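Long-range contacts in rhamnonate dehydratase (Gibberella zeae PH-1, PDB 3FXG), which probably catalyses the magnesium-dependent dehydration of L-rhamnonate to 2-keto-3-deoxy-L-rhamnonate, as a member of the enolase superfamily: residues L164-T169 with M179-G184; I365-P370 with F385-N390; S40-P45 with K54-W59. All coordinates share one frame; numbering follows the deposited sequence.

Contact 1: residues L164-T169 with M179-G184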
loop_
_atom_site.group_PDB
_atom_site.type_symbol
_atom_site.label_atom_id
_atom_site.label_comp_id
_atom_site.label_asym_id
_atom_site.label_seq_id
_atom_site.Cartn_x
_atom_site.Cartn_y
_atom_site.Cartn_z
ATOM N N LEU A 164 -40.607 7.291 -9.636
ATOM C CA LEU A 164 -39.399 6.624 -10.110
ATOM C C LEU A 164 -39.089 7.132 -11.512
ATOM O O LEU A 164 -39.872 6.915 -12.436
ATOM C CB LEU A 164 -39.614 5.108 -10.161
ATOM C CG LEU A 164 -38.610 4.199 -9.444
ATOM C CD1 LEU A 164 -38.888 2.755 -9.848
ATOM C CD2 LEU A 164 -37.182 4.579 -9.807
ATOM N N ASP A 165 -37.954 7.808 -11.665
ATOM C CA ASP A 165 -37.548 8.339 -12.965
ATOM C C ASP A 165 -36.690 7.332 -13.731
ATOM O O ASP A 165 -35.807 6.687 -13.159
ATOM C CB ASP A 165 -36.787 9.653 -12.782
ATOM C CG ASP A 165 -37.663 10.751 -12.211
ATOM O OD1 ASP A 165 -38.723 11.034 -12.809
ATOM O OD2 ASP A 165 -37.297 11.330 -11.168
ATOM N N PHE A 166 -36.960 7.207 -15.027
ATOM C CA PHE A 166 -36.251 6.263 -15.888
ATOM C C PHE A 166 -35.405 6.909 -16.972
ATOM O O PHE A 166 -35.670 8.027 -17.414
ATOM C CB PHE A 166 -37.238 5.361 -16.639
ATOM C CG PHE A 166 -38.005 4.403 -15.775
ATOM C CD1 PHE A 166 -37.920 3.033 -16.010
ATOM C CD2 PHE A 166 -38.863 4.861 -14.779
ATOM C CE1 PHE A 166 -38.683 2.133 -15.267
ATOM C CE2 PHE A 166 -39.629 3.968 -14.031
ATOM C CZ PHE A 166 -39.540 2.601 -14.276
ATOM N N TYR A 167 -34.391 6.170 -17.409
ATOM C CA TYR A 167 -33.568 6.589 -18.530
ATOM C C TYR A 167 -33.876 5.453 -19.505
ATOM O O TYR A 167 -34.249 4.359 -19.083
ATOM C CB TYR A 167 -32.079 6.676 -18.158
ATOM C CG TYR A 167 -31.368 5.376 -17.869
ATOM C CD1 TYR A 167 -30.870 4.584 -18.904
ATOM C CD2 TYR A 167 -31.131 4.970 -16.555
ATOM C CE1 TYR A 167 -30.146 3.425 -18.637
ATOM C CE2 TYR A 167 -30.409 3.814 -16.278
ATOM C CZ TYR A 167 -29.918 3.048 -17.323
ATOM O OH TYR A 167 -29.185 1.915 -17.054
ATOM N N CYS A 168 -33.758 5.700 -20.800
ATOM C CA CYS A 168 -34.102 4.674 -21.771
ATOM C C CYS A 168 -32.908 4.091 -22.509
ATOM O O CYS A 168 -32.099 4.829 -23.074
ATOM C CB CYS A 168 -35.101 5.254 -22.778
ATOM S SG CYS A 168 -35.733 4.078 -23.985
ATOM N N THR A 169 -32.807 2.765 -22.498
ATOM C CA THR A 169 -31.721 2.069 -23.185
ATOM C C THR A 169 -32.223 1.614 -24.550
ATOM O O THR A 169 -33.190 0.859 -24.647
ATOM C CB THR A 169 -31.244 0.834 -22.394
ATOM O OG1 THR A 169 -30.823 1.240 -21.087
ATOM C CG2 THR A 169 -30.082 0.156 -23.108
HETATM N N MSE A 179 -40.121 10.876 -25.264
HETATM C CA MSE A 179 -41.043 10.154 -24.394
HETATM C C MSE A 179 -40.997 10.556 -22.924
HETATM O O MSE A 179 -41.823 10.104 -22.131
HETATM C CB MSE A 179 -40.817 8.648 -24.519
HETATM C CG MSE A 179 -41.126 8.100 -25.902
HETATM SE SE MSE A 179 -41.122 6.174 -25.946
HETATM C CE MSE A 179 -39.238 5.890 -26.290
ATOM N N GLY A 180 -40.036 11.396 -22.553
ATOM C CA GLY A 180 -39.953 11.841 -21.173
ATOM C C GLY A 180 -38.861 11.233 -20.309
ATOM O O GLY A 180 -38.748 11.576 -19.130
ATOM N N PHE A 181 -38.069 10.323 -20.867
ATOM C CA PHE A 181 -36.978 9.714 -20.105
ATOM C C PHE A 181 -35.921 10.791 -19.863
ATOM O O PHE A 181 -35.736 11.675 -20.705
ATOM C CB PHE A 181 -36.390 8.535 -20.886
ATOM C CG PHE A 181 -37.324 7.360 -20.994
ATOM C CD1 PHE A 181 -37.391 6.412 -19.979
ATOM C CD2 PHE A 181 -38.168 7.225 -22.093
ATOM C CE1 PHE A 181 -38.286 5.344 -20.053
ATOM C CE2 PHE A 181 -39.068 6.162 -22.178
ATOM C CZ PHE A 181 -39.128 5.219 -21.153
ATOM N N TRP A 182 -35.236 10.734 -18.721
ATOM C CA TRP A 182 -34.235 11.749 -18.408
ATOM C C TRP A 182 -32.922 11.602 -19.164
ATOM O O TRP A 182 -32.152 12.555 -19.264
ATOM C CB TRP A 182 -33.959 11.817 -16.890
ATOM C CG TRP A 182 -33.256 10.625 -16.270
ATOM C CD1 TRP A 182 -33.841 9.576 -15.613
ATOM C CD2 TRP A 182 -31.841 10.385 -16.223
ATOM N NE1 TRP A 182 -32.879 8.703 -15.160
ATOM C CE2 TRP A 182 -31.645 9.172 -15.522
ATOM C CE3 TRP A 182 -30.720 11.075 -16.706
ATOM C CZ2 TRP A 182 -30.371 8.634 -15.293
ATOM C CZ3 TRP A 182 -29.450 10.539 -16.478
ATOM C CH2 TRP A 182 -29.290 9.329 -15.777
ATOM N N GLY A 183 -32.675 10.412 -19.702
ATOM C CA GLY A 183 -31.450 10.176 -20.445
ATOM C C GLY A 183 -31.577 8.988 -21.380
ATOM O O GLY A 183 -32.537 8.214 -21.294
ATOM N N GLY A 184 -30.611 8.840 -22.279
ATOM C CA GLY A 184 -30.643 7.728 -23.212
ATOM C C GLY A 184 -29.331 6.970 -23.242
ATOM O O GLY A 184 -28.271 7.581 -23.330
#
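Cys168 pairs in parallel with Gly184 through a backbone bond from Cys168 N to Gly183 O (2.8 Å), and two residues back along the strand Trp182 N reaches Phe166 O at 3.0 Å, within the carbonyl plane. The side chains of Phe181 and Trp182 part company here. Phe181 turns in against Cys168, whose CB sits 3.5 Å from Phe181 CG over one ring face. Because SG stands anti to the backbone N (chi1 -176°), the sulfur also lies over that face, 4.4 Å from the ring centroid: a cysteine sulfur-aromatic contact. Phe166 CB meets the same ring at CD1 (3.5 Å), and Ala176 of helix 173-179 packs against both Phe181 and Cys168. Trp182 goes with Tyr167 instead. The two side chains lie side by side and point the same way, with Tyr167 CB making a CH-pi contact over the five-membered ring, 3.9 Å from its centroid. Trp182 NE1 is buried here and finds no partner in the model. Tyr167 OH is hydrogen-bonded to Lys185 NZ, and the tyrosine side chain lies about 6 Å from the bound magnesium. Gly180, at positive phi, closes helix 173-179 with a Schellman motif and lets the chain turn back. Strand 163-169, helix 173-179 and strand 184-187 thus form a beta-alpha-beta crossover of the enolase-superfamily barrel.

Contact 2: residues I365-P370 with F385-N390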
loop_
_atom_site.group_PDB
_atom_site.type_symbol
_atom_site.label_atom_id
_atom_site.label_comp_id
_atom_site.label_asym_id
_atom_site.label_seq_id
_atom_site.Cartn_x
_atom_site.Cartn_y
_atom_site.Cartn_z
ATOM N N ILE A 365 -50.739 -9.273 -18.112
ATOM C CA ILE A 365 -51.696 -8.350 -18.718
ATOM C C ILE A 365 -51.672 -6.939 -18.136
ATOM O O ILE A 365 -52.267 -6.022 -18.707
ATOM C CB ILE A 365 -53.140 -8.877 -18.580
ATOM C CG1 ILE A 365 -53.528 -8.947 -17.107
ATOM C CG2 ILE A 365 -53.262 -10.252 -19.211
ATOM C CD1 ILE A 365 -54.916 -9.512 -16.857
ATOM N N ASP A 366 -50.980 -6.759 -17.014
ATOM C CA ASP A 366 -50.949 -5.456 -16.358
ATOM C C ASP A 366 -49.579 -4.944 -15.913
ATOM O O ASP A 366 -49.462 -4.316 -14.860
ATOM C CB ASP A 366 -51.875 -5.491 -15.144
ATOM C CG ASP A 366 -51.613 -6.687 -14.251
ATOM O OD1 ASP A 366 -50.603 -7.393 -14.478
ATOM O OD2 ASP A 366 -52.413 -6.922 -13.320
ATOM N N GLU A 367 -48.547 -5.198 -16.706
ATOM C CA GLU A 367 -47.217 -4.730 -16.345
ATOM C C GLU A 367 -47.199 -3.202 -16.419
ATOM O O GLU A 367 -47.595 -2.623 -17.427
ATOM C CB GLU A 367 -46.177 -5.303 -17.313
ATOM C CG GLU A 367 -44.730 -5.056 -16.910
ATOM C CD GLU A 367 -43.744 -5.447 -18.001
ATOM O OE1 GLU A 367 -43.813 -6.594 -18.495
ATOM O OE2 GLU A 367 -42.897 -4.605 -18.362
ATOM N N PRO A 368 -46.768 -2.528 -15.338
ATOM C CA PRO A 368 -46.723 -1.062 -15.362
ATOM C C PRO A 368 -45.562 -0.635 -16.260
ATOM O O PRO A 368 -44.436 -1.098 -16.084
ATOM C CB PRO A 368 -46.499 -0.703 -13.896
ATOM C CG PRO A 368 -45.675 -1.855 -13.398
ATOM C CD PRO A 368 -46.375 -3.048 -14.018
ATOM N N ILE A 369 -45.834 0.235 -17.226
ATOM C CA ILE A 369 -44.798 0.675 -18.157
ATOM C C ILE A 369 -44.574 2.185 -18.133
ATOM O O ILE A 369 -45.524 2.962 -18.108
ATOM C CB ILE A 369 -45.149 0.224 -19.593
ATOM C CG1 ILE A 369 -45.196 -1.303 -19.647
ATOM C CG2 ILE A 369 -44.121 0.754 -20.585
ATOM C CD1 ILE A 369 -45.747 -1.853 -20.941
ATOM N N PRO A 370 -43.302 2.617 -18.145
ATOM C CA PRO A 370 -42.967 4.044 -18.118
ATOM C C PRO A 370 -43.106 4.746 -19.465
ATOM O O PRO A 370 -42.131 5.260 -20.013
ATOM C CB PRO A 370 -41.531 4.037 -17.605
ATOM C CG PRO A 370 -40.972 2.830 -18.269
ATOM C CD PRO A 370 -42.078 1.797 -18.073
ATOM N N PHE A 385 -45.848 -8.449 -6.499
ATOM C CA PHE A 385 -45.204 -7.674 -7.552
ATOM C C PHE A 385 -46.235 -7.133 -8.540
ATOM O O PHE A 385 -45.884 -6.533 -9.554
ATOM C CB PHE A 385 -44.142 -8.518 -8.272
ATOM C CG PHE A 385 -42.853 -8.652 -7.495
ATOM C CD1 PHE A 385 -42.082 -7.528 -7.208
ATOM C CD2 PHE A 385 -42.424 -9.892 -7.032
ATOM C CE1 PHE A 385 -40.905 -7.635 -6.470
ATOM C CE2 PHE A 385 -41.244 -10.012 -6.290
ATOM C CZ PHE A 385 -40.485 -8.884 -6.009
ATOM N N GLY A 386 -47.508 -7.353 -8.222
ATOM C CA GLY A 386 -48.604 -6.848 -9.036
ATOM C C GLY A 386 -48.757 -7.313 -10.470
ATOM O O GLY A 386 -49.437 -6.655 -11.261
ATOM N N LEU A 387 -48.150 -8.441 -10.816
ATOM C CA LEU A 387 -48.248 -8.956 -12.176
ATOM C C LEU A 387 -49.270 -10.083 -12.255
ATOM O O LEU A 387 -49.228 -11.028 -11.473
ATOM C CB LEU A 387 -46.883 -9.453 -12.653
ATOM C CG LEU A 387 -45.812 -8.372 -12.803
ATOM C CD1 LEU A 387 -44.456 -9.017 -13.033
ATOM C CD2 LEU A 387 -46.173 -7.450 -13.955
ATOM N N THR A 388 -50.190 -9.970 -13.207
ATOM C CA THR A 388 -51.225 -10.977 -13.385
ATOM C C THR A 388 -50.998 -11.725 -14.691
ATOM O O THR A 388 -50.934 -11.123 -15.765
ATOM C CB THR A 388 -52.618 -10.331 -13.407
ATOM O OG1 THR A 388 -52.703 -9.426 -14.511
ATOM C CG2 THR A 388 -52.858 -9.555 -12.131
ATOM N N ILE A 389 -50.871 -13.041 -14.591
ATOM C CA ILE A 389 -50.632 -13.872 -15.759
ATOM C C ILE A 389 -51.760 -13.791 -16.781
ATOM O O ILE A 389 -52.942 -13.870 -16.441
ATOM C CB ILE A 389 -50.413 -15.344 -15.343
ATOM C CG1 ILE A 389 -49.150 -15.447 -14.484
ATOM C CG2 ILE A 389 -50.293 -16.228 -16.576
ATOM C CD1 ILE A 389 -48.851 -16.843 -13.978
ATOM N N ASN A 390 -51.373 -13.616 -18.038
ATOM C CA ASN A 390 -52.316 -13.536 -19.144
ATOM C C ASN A 390 -52.857 -14.943 -19.409
ATOM O O ASN A 390 -52.101 -15.847 -19.757
ATOM C CB ASN A 390 -51.589 -12.991 -20.377
ATOM C CG ASN A 390 -52.454 -12.986 -21.618
ATOM O OD1 ASN A 390 -53.655 -13.234 -21.556
ATOM N ND2 ASN A 390 -51.842 -12.692 -22.759
HETATM O O HOH W 1 -49.689 -4.277 -12.269
#
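Asp366 and Thr388 lock together two irregular segments of the barrel domain that run roughly antiparallel, the second ending at Asn390, the N-cap of helix 391-394. Thr388 is held through its backbone on two counts. Its N-H goes to the syn lone pair of Asp366 OD1 (Thr388 N to OD1 2.9 Å), while its carbonyl O accepts from Ile365 N at 3.0 Å, nearly along the C=O axis (171°). The hydroxyl of Thr388 probably adds a bond to Asp366 OD2, but OG1 is modelled too close to a neighbour for its position to be trusted. Two carbonyls, Asp366 O and Gly386 O, share one water that donates to both, 2.6 Å from each oxygen, bridging the segments where no direct bond joins them. The other polar side chains find their partners outside the two segments. Both carboxylate oxygens of Glu367 accept backbone N-H groups, OE1 from Phe360 and OE2 from Val359. Asn390 splits its amide: OD1 caps Ala392 N, and ND2 donates to Asp362 O. Beyond the polar centre the contact is apolar at each end: Ile365 CG2 rests on Asn390 CB, and Leu387 CD2 packs 3.8 Å from Glu367 CA.

Contact 3: residues S40-P45 with K54-W59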
loop_
_atom_site.group_PDB
_atom_site.type_symbol
_atom_site.label_atom_id
_atom_site.label_comp_id
_atom_site.label_asym_id
_atom_site.label_seq_id
_atom_site.Cartn_x
_atom_site.Cartn_y
_atom_site.Cartn_z
ATOM N N SER A 40 -28.912 -5.507 -34.452
ATOM C CA SER A 40 -28.256 -4.242 -34.767
ATOM C C SER A 40 -26.764 -4.391 -34.484
ATOM O O SER A 40 -26.332 -5.418 -33.964
ATOM C CB SER A 40 -28.840 -3.111 -33.920
ATOM O OG SER A 40 -28.609 -3.332 -32.542
ATOM N N ASP A 41 -25.973 -3.382 -34.836
ATOM C CA ASP A 41 -24.538 -3.457 -34.577
ATOM C C ASP A 41 -24.280 -3.245 -33.093
ATOM O O ASP A 41 -24.447 -2.141 -32.578
ATOM C CB ASP A 41 -23.773 -2.398 -35.373
ATOM C CG ASP A 41 -23.807 -2.652 -36.867
ATOM O OD1 ASP A 41 -23.814 -3.836 -37.268
ATOM O OD2 ASP A 41 -23.810 -1.667 -37.637
ATOM N N ILE A 42 -23.876 -4.310 -32.410
ATOM C CA ILE A 42 -23.587 -4.232 -30.984
ATOM C C ILE A 42 -22.290 -4.969 -30.679
ATOM O O ILE A 42 -22.128 -6.129 -31.054
ATOM C CB ILE A 42 -24.712 -4.867 -30.148
ATOM C CG1 ILE A 42 -26.035 -4.142 -30.411
ATOM C CG2 ILE A 42 -24.359 -4.800 -28.666
ATOM C CD1 ILE A 42 -27.218 -4.740 -29.658
ATOM N N SER A 43 -21.371 -4.292 -30.001
ATOM C CA SER A 43 -20.098 -4.903 -29.636
ATOM C C SER A 43 -20.344 -5.883 -28.488
ATOM O O SER A 43 -20.977 -5.529 -27.490
ATOM C CB SER A 43 -19.103 -3.822 -29.201
ATOM O OG SER A 43 -17.835 -4.378 -28.888
ATOM N N THR A 44 -19.855 -7.111 -28.637
ATOM C CA THR A 44 -20.026 -8.141 -27.615
ATOM C C THR A 44 -18.724 -8.932 -27.449
ATOM O O THR A 44 -17.775 -8.744 -28.214
ATOM C CB THR A 44 -21.141 -9.143 -28.000
ATOM O OG1 THR A 44 -20.632 -10.076 -28.960
ATOM C CG2 THR A 44 -22.343 -8.415 -28.602
ATOM N N PRO A 45 -18.660 -9.820 -26.440
ATOM C CA PRO A 45 -17.459 -10.629 -26.202
ATOM C C PRO A 45 -17.145 -11.555 -27.380
ATOM O O PRO A 45 -16.012 -12.011 -27.533
ATOM C CB PRO A 45 -17.815 -11.420 -24.944
ATOM C CG PRO A 45 -18.723 -10.486 -24.208
ATOM C CD PRO A 45 -19.612 -9.969 -25.322
ATOM N N LYS A 54 -22.478 -10.063 -36.418
ATOM C CA LYS A 54 -23.660 -9.380 -36.943
ATOM C C LYS A 54 -24.943 -9.660 -36.161
ATOM O O LYS A 54 -25.862 -8.841 -36.144
ATOM C CB LYS A 54 -23.881 -9.751 -38.413
ATOM C CG LYS A 54 -24.940 -8.899 -39.100
ATOM C CD LYS A 54 -25.207 -9.354 -40.529
ATOM C CE LYS A 54 -26.161 -8.402 -41.240
ATOM N NZ LYS A 54 -27.447 -8.221 -40.501
ATOM N N SER A 55 -25.004 -10.818 -35.516
ATOM C CA SER A 55 -26.180 -11.211 -34.749
ATOM C C SER A 55 -25.793 -11.714 -33.366
ATOM O O SER A 55 -24.843 -12.482 -33.229
ATOM C CB SER A 55 -26.931 -12.318 -35.494
ATOM O OG SER A 55 -27.794 -13.030 -34.626
ATOM N N ARG A 56 -26.525 -11.293 -32.339
ATOM C CA ARG A 56 -26.208 -11.757 -30.994
ATOM C C ARG A 56 -26.763 -13.162 -30.776
ATOM O O ARG A 56 -26.289 -13.898 -29.906
ATOM C CB ARG A 56 -26.734 -10.780 -29.935
ATOM C CG ARG A 56 -25.997 -9.440 -29.957
ATOM C CD ARG A 56 -25.883 -8.794 -28.576
ATOM N NE ARG A 56 -27.119 -8.148 -28.142
ATOM C CZ ARG A 56 -27.239 -7.448 -27.016
ATOM N NH1 ARG A 56 -26.198 -7.306 -26.204
ATOM N NH2 ARG A 56 -28.397 -6.880 -26.706
ATOM N N THR A 57 -27.756 -13.545 -31.576
ATOM C CA THR A 57 -28.328 -14.881 -31.458
ATOM C C THR A 57 -27.382 -15.902 -32.089
ATOM O O THR A 57 -27.388 -17.077 -31.718
ATOM C CB THR A 57 -29.713 -14.986 -32.147
ATOM O OG1 THR A 57 -29.606 -14.591 -33.519
ATOM C CG2 THR A 57 -30.730 -14.098 -31.436
ATOM N N SER A 58 -26.557 -15.448 -33.031
ATOM C CA SER A 58 -25.614 -16.337 -33.703
ATOM C C SER A 58 -24.745 -17.081 -32.690
ATOM O O SER A 58 -24.543 -18.293 -32.814
ATOM C CB SER A 58 -24.727 -15.552 -34.673
ATOM O OG SER A 58 -23.876 -14.648 -33.988
ATOM N N TRP A 59 -24.244 -16.364 -31.686
ATOM C CA TRP A 59 -23.413 -17.000 -30.670
ATOM C C TRP A 59 -24.205 -17.533 -29.475
ATOM O O TRP A 59 -23.628 -18.098 -28.545
ATOM C CB TRP A 59 -22.280 -16.069 -30.197
ATOM C CG TRP A 59 -22.680 -14.683 -29.788
ATOM C CD1 TRP A 59 -22.667 -13.563 -30.570
ATOM C CD2 TRP A 59 -23.094 -14.259 -28.483
ATOM N NE1 TRP A 59 -23.041 -12.466 -29.831
ATOM C CE2 TRP A 59 -23.311 -12.863 -28.548
ATOM C CE3 TRP A 59 -23.303 -14.920 -27.266
ATOM C CZ2 TRP A 59 -23.727 -12.115 -27.441
ATOM C CZ3 TRP A 59 -23.719 -14.172 -26.158
ATOM C CH2 TRP A 59 -23.926 -12.784 -26.258
HETATM O O HOH W 2 -22.190 -10.236 -31.524
#
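Arg56 packs against Ile42 and Thr44, in the long connection, with helix 36-39 in it, between strands 11-19 and 66-73 of the N-terminal capping domain, consistent with the active-site lid of enolase-superfamily enzymes. No direct hydrogen bond crosses this contact. Ile42 CD1 sits over one face of the guanidinium, 3.7 Å from Arg56 NE, and Thr44 CG2 touches the aliphatic part of the same side chain at CD (3.6 Å). The arginine chain bends at chi2 and again at chi3 (-78°), which brings NE to the isoleucine methyl. Thr44 OG1 comes within 3.5 Å of Trp59 NE1 without a hydrogen bond, and a water joins the two: it accepts from Trp59 NE1 at 2.9 Å and lies 3.0 Å from Thr44 OG1. Ala46 N is a further partner of that hydroxyl. In the next shell, Arg56 NE donates to Leu37 O and the guanidinium makes a cation-pi contact with Tyr224; the side chain lies about 8 Å from the bound magnesium. Ser55 OG accepts from Ser58 N (3.1 Å), an ST motif in the turn that carries Arg56 and Trp59. Further out, a neighbouring subunit grips the loop, with its Arg118 on Pro45 O, its Arg99 on Ser58 O and its His96 on Trp59 O. Within the turn, Arg56 O lies over one face of the Trp59 ring, 3.3 Å above its plane and over its centre.

From the N terminus, contact 3 comes first, folding the 40-45 and 54-59 parts of the capping loop together before strand 66-73 begins. Contact 1 follows, closing the short excursion through helix 173-179 between two parallel barrel strands. Contact 2 comes last, joining the approach to strand 374-376 with the segment that leads from it to helix 391-394. The three loops follow one another in series, neither nesting nor crossing. Contacts 1 and 2 meet directly, Pro370 O lying 3.2 Å from Phe181 CZ, with Pro370 also against the Phe166 ring. Contact 3 stays apart, its nearest atoms about 8 Å from contact 1 and about 17 Å from contact 2.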